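PDB 2BAS: YkuI protein from Bacillus subtilis, which binds the second messenger cyclic di-GMP and, as an EAL-domain protein, probably acts as a phosphodiesterase that cleaves it. Local coordinates for residues Gln158-Leu163 with Leu185-Leu190; Arg250-Tyr255 with Thr276-Phe281. All blocks are in the same frame, centred on the assembly; numbering follows the deposited sequence.

In the fold
From the N terminus, the chain passes through the first strands and helices of the EAL barrel before it reaches interaction 1. There, helix 156-167 meets helix 185-191 and closes a short loop that contains strand 172-178, so two helices on successive crossovers touch on the outside of the barrel. The chain then adds strands 195-199 and 229-233 and opens interaction 2 at strand 249-252. This second loop closes when the long helix 271-311 returns past the barrel, tying it to the region leading into the C-terminal domain. The loops follow in series, neither nested nor crossed; their centres lie about 30 Å apart, and segments of both also pack against the second subunit.

Interaction 1: Gln158-Leu163 with Leu185-Leu190; sequences QLYHML and LDRIAL
Tyr160 reaches from helix 156-167 to the flank of helix 185-191, where its hydroxyl end meets the base of Arg187 and its ring meets Leu190. With CG beside the backbone N and anti to the carbonyl carbon (chi1 -75°), the ring is carried out toward helix 185-191. Tyr160 OH comes 3.8 Å from Arg187 CB, a van der Waals contact with the aliphatic root of the arginine. From there the Arg187 chain runs extended from CG to NE and crosses the tyrosine at about a right angle; the ring and guanidinium planes are 63° apart. Leu190 adds an apolar touch at the ring edge, where its CD2 lies 4.2 Å from Tyr160 CD1. Both helices belong to the outer layer of the EAL barrel, a TIM-barrel-like fold, and strand 172-178 separates them in sequence. Tyrosine suits this position because its ring spans the gap between the helices while its buried hydroxyl finds a polar partner: OH hydrogen-bonds Glu149. The same carboxylate forms a long, weak ion pair with Arg187 NH1, so an arginine here combines an aliphatic stem for packing with a guanidinium that is probably only weakly attracted to Glu149. One residue before Arg187, Asp186 OD2 hydrogen-bonds the hydroxyl of Tyr212 of the second subunit.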
loop_
_atom_site.group_PDB
_atom_site.type_symbol
_atom_site.label_atom_id
_atom_site.label_comp_id
_atom_site.label_asym_id
_atom_site.label_seq_id
_atom_site.Cartn_x
_atom_site.Cartn_y
_atom_site.Cartn_z
ATOM N N GLN A 158 12.258 16.191 13.826
ATOM C CA GLN A 158 13.596 16.474 14.322
ATOM C C GLN A 158 14.504 15.265 14.051
ATOM O O GLN A 158 15.662 15.422 13.655
ATOM C CB GLN A 158 13.542 16.793 15.823
ATOM C CG GLN A 158 14.806 17.413 16.425
ATOM C CD GLN A 158 14.908 18.916 16.233
ATOM O OE1 GLN A 158 14.133 19.523 15.490
ATOM N NE2 GLN A 158 15.872 19.530 16.916
ATOM N N LEU A 159 13.969 14.064 14.264
ATOM C CA LEU A 159 14.691 12.829 13.995
ATOM C C LEU A 159 14.988 12.681 12.507
ATOM O O LEU A 159 16.096 12.308 12.121
ATOM C CB LEU A 159 13.889 11.619 14.484
ATOM C CG LEU A 159 14.476 10.217 14.262
ATOM C CD1 LEU A 159 15.769 10.015 15.044
ATOM C CD2 LEU A 159 13.473 9.156 14.649
ATOM N N TYR A 160 13.987 12.984 11.684
ATOM C CA TYR A 160 14.090 12.863 10.231
ATOM C C TYR A 160 15.081 13.877 9.687
ATOM O O TYR A 160 15.691 13.666 8.638
ATOM C CB TYR A 160 12.706 13.045 9.593
ATOM C CG TYR A 160 11.773 11.852 9.753
ATOM C CD1 TYR A 160 10.628 11.726 8.960
ATOM C CD2 TYR A 160 12.048 10.835 10.672
ATOM C CE1 TYR A 160 9.765 10.627 9.099
ATOM C CE2 TYR A 160 11.201 9.737 10.815
ATOM C CZ TYR A 160 10.067 9.639 10.028
ATOM O OH TYR A 160 9.242 8.553 10.177
ATOM N N HIS A 161 15.231 14.975 10.425
ATOM C CA HIS A 161 16.200 16.014 10.114
ATOM C C HIS A 161 17.622 15.451 10.213
ATOM O O HIS A 161 18.363 15.500 9.228
ATOM C CB HIS A 161 15.985 17.229 11.029
ATOM C CG HIS A 161 16.996 18.321 10.859
ATOM N ND1 HIS A 161 16.903 19.276 9.870
ATOM C CD2 HIS A 161 18.107 18.626 11.573
ATOM C CE1 HIS A 161 17.920 20.114 9.973
ATOM N NE2 HIS A 161 18.666 19.742 10.999
HETATM N N MSE A 162 17.989 14.883 11.368
HETATM C CA MSE A 162 19.329 14.306 11.518
HETATM C C MSE A 162 19.526 13.046 10.692
HETATM O O MSE A 162 20.659 12.701 10.354
HETATM C CB MSE A 162 19.721 14.049 12.981
HETATM C CG MSE A 162 18.957 12.948 13.667
HETATM SE SE MSE A 162 20.112 11.782 14.737
HETATM C CE MSE A 162 20.638 10.552 13.312
ATOM N N LEU A 163 18.433 12.362 10.368
ATOM C CA LEU A 163 18.515 11.188 9.512
ATOM C C LEU A 163 18.801 11.596 8.075
ATOM O O LEU A 163 19.577 10.936 7.383
ATOM C CB LEU A 163 17.261 10.322 9.612
ATOM C CG LEU A 163 17.214 9.427 10.857
ATOM C CD1 LEU A 163 15.881 8.719 10.962
ATOM C CD2 LEU A 163 18.356 8.416 10.888
ATOM N N LEU A 185 2.244 4.763 6.057
ATOM C CA LEU A 185 2.651 5.109 4.696
ATOM C C LEU A 185 3.189 6.543 4.564
ATOM O O LEU A 185 4.268 6.759 4.006
ATOM C CB LEU A 185 1.475 4.901 3.740
ATOM C CG LEU A 185 0.862 3.492 3.689
ATOM C CD1 LEU A 185 -0.488 3.511 2.995
ATOM C CD2 LEU A 185 1.784 2.477 3.019
ATOM N N ASP A 186 2.435 7.510 5.091
ATOM C CA ASP A 186 2.826 8.923 5.064
ATOM C C ASP A 186 4.267 9.101 5.528
ATOM O O ASP A 186 4.977 9.972 5.034
ATOM C CB ASP A 186 1.898 9.777 5.954
ATOM C CG ASP A 186 0.647 10.291 5.221
ATOM O OD1 ASP A 186 0.443 11.523 5.203
ATOM O OD2 ASP A 186 -0.143 9.486 4.678
ATOM N N ARG A 187 4.690 8.255 6.462
ATOM C CA ARG A 187 5.972 8.424 7.143
ATOM C C ARG A 187 7.150 7.761 6.455
ATOM O O ARG A 187 8.256 8.329 6.402
ATOM C CB ARG A 187 5.845 7.976 8.598
ATOM C CG ARG A 187 5.080 8.989 9.420
ATOM C CD ARG A 187 4.745 8.499 10.795
ATOM N NE ARG A 187 4.541 9.635 11.688
ATOM C CZ ARG A 187 5.271 9.879 12.772
ATOM N NH1 ARG A 187 6.243 9.043 13.134
ATOM N NH2 ARG A 187 5.003 10.946 13.515
ATOM N N ILE A 188 6.890 6.591 5.948
ATOM C CA ILE A 188 7.861 5.865 5.125
ATOM C C ILE A 188 8.287 6.715 3.917
ATOM O O ILE A 188 9.483 6.898 3.653
ATOM C CB ILE A 188 7.239 4.556 4.613
ATOM C CG1 ILE A 188 6.970 3.549 5.744
ATOM C CG2 ILE A 188 8.131 3.833 3.595
ATOM C CD1 ILE A 188 6.080 2.375 5.321
ATOM N N ALA A 189 7.287 7.219 3.219
ATOM C CA ALA A 189 7.487 8.035 2.005
ATOM C C ALA A 189 8.270 9.331 2.296
ATOM O O ALA A 189 9.154 9.727 1.528
ATOM C CB ALA A 189 6.138 8.422 1.397
ATOM N N LEU A 190 7.935 9.973 3.402
ATOM C CA LEU A 190 8.588 11.243 3.806
ATOM C C LEU A 190 10.105 11.015 4.056
ATOM O O LEU A 190 10.949 11.817 3.650
ATOM C CB LEU A 190 7.915 11.784 5.086
ATOM C CG LEU A 190 8.384 13.193 5.513
ATOM C CD1 LEU A 190 8.193 14.269 4.432
ATOM C CD2 LEU A 190 7.633 13.716 6.743
#

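Interaction 2: Arg250-Tyr255 with Thr276-Phe281; sequences RYFQGY and TEFHQF
This is a small, buried aromatic contact between the last barrel strand, 249-252, and the long helix 271-311, which leaves the EAL barrel for the C-terminal domain. Two phenylalanines make it, Phe252 from the strand and Phe278 from the helix, approaching from opposite directions. Phe252 CE1 lies 4.1 Å from Phe278 CZ, with the ring centroids 6.0 Å apart and the planes inclined at 50°. The pair is therefore oblique, held by dispersion between rim carbons rather than by broad overlap, which agrees with the modest 57 Å² buried. Both side chains leave the backbone with CG beside N and CB directed at the other segment, which sends the two rings into the space between strand and helix. Phenylalanine suits both places: the backbones are far apart, 12.7 Å between the CA atoms of Phe252 and Phe278, and one large, wholly apolar side chain from each side bridges that distance without burying a polar group. The Phe278 ring has further aromatic company, since Phe281 CE1 lies in its plane at the edge and Trp245 stacks with it. The next residue after Phe252, Gln253, has polar partners instead, its amide hydrogen-bonding Gln43, Glu57 and Lys197. Phe252 itself packs on Leu241 and Ala244 of helix 238-246, while its backbone hydrogen-bonds Phe46 of strand 38-47, so the pair joins the closing strands of the barrel, helix 238-246 and the long helix 271-311.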
loop_
_atom_site.group_PDB
_atom_site.type_symbol
_atom_site.label_atom_id
_atom_site.label_comp_id
_atom_site.label_asym_id
_atom_site.label_seq_id
_atom_site.Cartn_x
_atom_site.Cartn_y
_atom_site.Cartn_z
ATOM N N ARG A 250 14.221 -8.869 -0.647
ATOM C CA ARG A 250 15.552 -8.815 -1.243
ATOM C C ARG A 250 16.644 -9.381 -0.329
ATOM O O ARG A 250 17.649 -9.902 -0.808
ATOM C CB ARG A 250 15.907 -7.397 -1.682
ATOM C CG ARG A 250 17.162 -7.362 -2.522
ATOM C CD ARG A 250 17.461 -5.990 -3.047
ATOM N NE ARG A 250 18.540 -6.058 -4.028
ATOM C CZ ARG A 250 18.916 -5.051 -4.807
ATOM N NH1 ARG A 250 18.301 -3.874 -4.730
ATOM N NH2 ARG A 250 19.906 -5.226 -5.669
ATOM N N TYR A 251 16.445 -9.258 0.982
ATOM C CA TYR A 251 17.385 -9.792 1.971
ATOM C C TYR A 251 16.635 -10.580 3.034
ATOM O O TYR A 251 15.469 -10.293 3.306
ATOM C CB TYR A 251 18.191 -8.671 2.620
ATOM C CG TYR A 251 18.963 -7.810 1.642
ATOM C CD1 TYR A 251 18.529 -6.523 1.315
ATOM C CD2 TYR A 251 20.127 -8.286 1.040
ATOM C CE1 TYR A 251 19.252 -5.727 0.423
ATOM C CE2 TYR A 251 20.851 -7.506 0.149
ATOM C CZ TYR A 251 20.413 -6.232 -0.156
ATOM O OH TYR A 251 21.145 -5.473 -1.042
ATOM N N PHE A 252 17.306 -11.565 3.632
ATOM C CA PHE A 252 16.675 -12.475 4.584
ATOM C C PHE A 252 17.549 -12.743 5.811
ATOM O O PHE A 252 18.773 -12.852 5.702
ATOM C CB PHE A 252 16.371 -13.810 3.909
ATOM C CG PHE A 252 15.730 -13.696 2.552
ATOM C CD1 PHE A 252 16.510 -13.726 1.395
ATOM C CD2 PHE A 252 14.349 -13.600 2.420
ATOM C CE1 PHE A 252 15.921 -13.638 0.134
ATOM C CE2 PHE A 252 13.747 -13.516 1.152
ATOM C CZ PHE A 252 14.528 -13.531 0.015
ATOM N N GLN A 253 16.908 -12.905 6.966
ATOM C CA GLN A 253 17.603 -13.119 8.233
ATOM C C GLN A 253 16.748 -13.927 9.208
ATOM O O GLN A 253 15.547 -13.680 9.321
ATOM C CB GLN A 253 17.923 -11.759 8.849
ATOM C CG GLN A 253 18.719 -11.780 10.144
ATOM C CD GLN A 253 18.862 -10.396 10.738
ATOM O OE1 GLN A 253 18.468 -9.406 10.124
ATOM N NE2 GLN A 253 19.429 -10.317 11.936
ATOM N N GLY A 254 17.369 -14.873 9.912
ATOM C CA GLY A 254 16.695 -15.661 10.944
ATOM C C GLY A 254 17.343 -16.992 11.328
ATOM O O GLY A 254 18.295 -17.460 10.677
ATOM N N TYR A 255 16.811 -17.605 12.390
ATOM C CA TYR A 255 17.251 -18.931 12.843
ATOM C C TYR A 255 17.233 -19.954 11.714
ATOM O O TYR A 255 18.163 -20.753 11.590
ATOM C CB TYR A 255 16.391 -19.448 14.006
ATOM C CG TYR A 255 16.518 -18.641 15.274
ATOM C CD1 TYR A 255 17.727 -18.587 15.976
ATOM C CD2 TYR A 255 15.428 -17.939 15.789
ATOM C CE1 TYR A 255 17.851 -17.837 17.153
ATOM C CE2 TYR A 255 15.542 -17.181 16.970
ATOM C CZ TYR A 255 16.754 -17.135 17.642
ATOM O OH TYR A 255 16.871 -16.395 18.804
ATOM N N THR A 276 18.551 -24.286 -4.330
ATOM C CA THR A 276 17.553 -25.315 -4.621
ATOM C C THR A 276 16.218 -24.998 -3.959
ATOM O O THR A 276 15.162 -25.224 -4.547
ATOM C CB THR A 276 17.997 -26.747 -4.198
ATOM O OG1 THR A 276 17.855 -26.911 -2.783
ATOM C CG2 THR A 276 19.442 -27.046 -4.626
ATOM N N GLU A 277 16.263 -24.473 -2.738
ATOM C CA GLU A 277 15.041 -24.156 -2.012
ATOM C C GLU A 277 14.212 -23.094 -2.749
ATOM O O GLU A 277 12.977 -23.107 -2.684
ATOM C CB GLU A 277 15.355 -23.749 -0.569
ATOM C CG GLU A 277 14.158 -23.821 0.381
ATOM C CD GLU A 277 14.542 -24.224 1.801
ATOM O OE1 GLU A 277 13.800 -25.037 2.395
ATOM O OE2 GLU A 277 15.581 -23.748 2.322
ATOM N N PHE A 278 14.892 -22.202 -3.472
ATOM C CA PHE A 278 14.201 -21.208 -4.287
ATOM C C PHE A 278 13.585 -21.820 -5.548
ATOM O O PHE A 278 12.520 -21.378 -5.993
ATOM C CB PHE A 278 15.100 -20.015 -4.644
ATOM C CG PHE A 278 15.457 -19.131 -3.467
ATOM C CD1 PHE A 278 14.711 -19.161 -2.285
ATOM C CD2 PHE A 278 16.520 -18.231 -3.559
ATOM C CE1 PHE A 278 15.040 -18.337 -1.199
ATOM C CE2 PHE A 278 16.856 -17.399 -2.483
ATOM C CZ PHE A 278 16.113 -17.453 -1.303
ATOM N N HIS A 279 14.251 -22.826 -6.121
ATOM C CA HIS A 279 13.736 -23.511 -7.309
ATOM C C HIS A 279 12.390 -24.177 -7.050
ATOM O O HIS A 279 11.551 -24.254 -7.949
ATOM C CB HIS A 279 14.728 -24.545 -7.841
ATOM C CG HIS A 279 15.796 -23.967 -8.716
ATOM N ND1 HIS A 279 17.128 -23.919 -8.339
ATOM C CD2 HIS A 279 15.729 -23.417 -9.958
ATOM C CE1 HIS A 279 17.834 -23.367 -9.308
ATOM N NE2 HIS A 279 17.010 -23.050 -10.301
ATOM N N GLN A 280 12.202 -24.674 -5.830
ATOM C CA GLN A 280 10.920 -25.221 -5.421
ATOM C C GLN A 280 9.890 -24.095 -5.453
ATOM O O GLN A 280 8.820 -24.262 -6.042
ATOM C CB GLN A 280 10.995 -25.849 -4.029
ATOM C CG GLN A 280 11.998 -27.000 -3.906
ATOM C CD GLN A 280 12.264 -27.408 -2.458
ATOM O OE1 GLN A 280 11.360 -27.851 -1.749
ATOM N NE2 GLN A 280 13.514 -27.269 -2.020
ATOM N N PHE A 281 10.238 -22.947 -4.855
ATOM C CA PHE A 281 9.383 -21.755 -4.845
ATOM C C PHE A 281 8.996 -21.293 -6.252
ATOM O O PHE A 281 7.833 -20.946 -6.495
ATOM C CB PHE A 281 10.044 -20.582 -4.116
ATOM C CG PHE A 281 10.378 -20.846 -2.665
ATOM C CD1 PHE A 281 11.499 -20.263 -2.090
ATOM C CD2 PHE A 281 9.581 -21.666 -1.872
ATOM C CE1 PHE A 281 11.823 -20.486 -0.757
ATOM C CE2 PHE A 281 9.909 -21.900 -0.532
ATOM C CZ PHE A 281 11.027 -21.304 0.021
#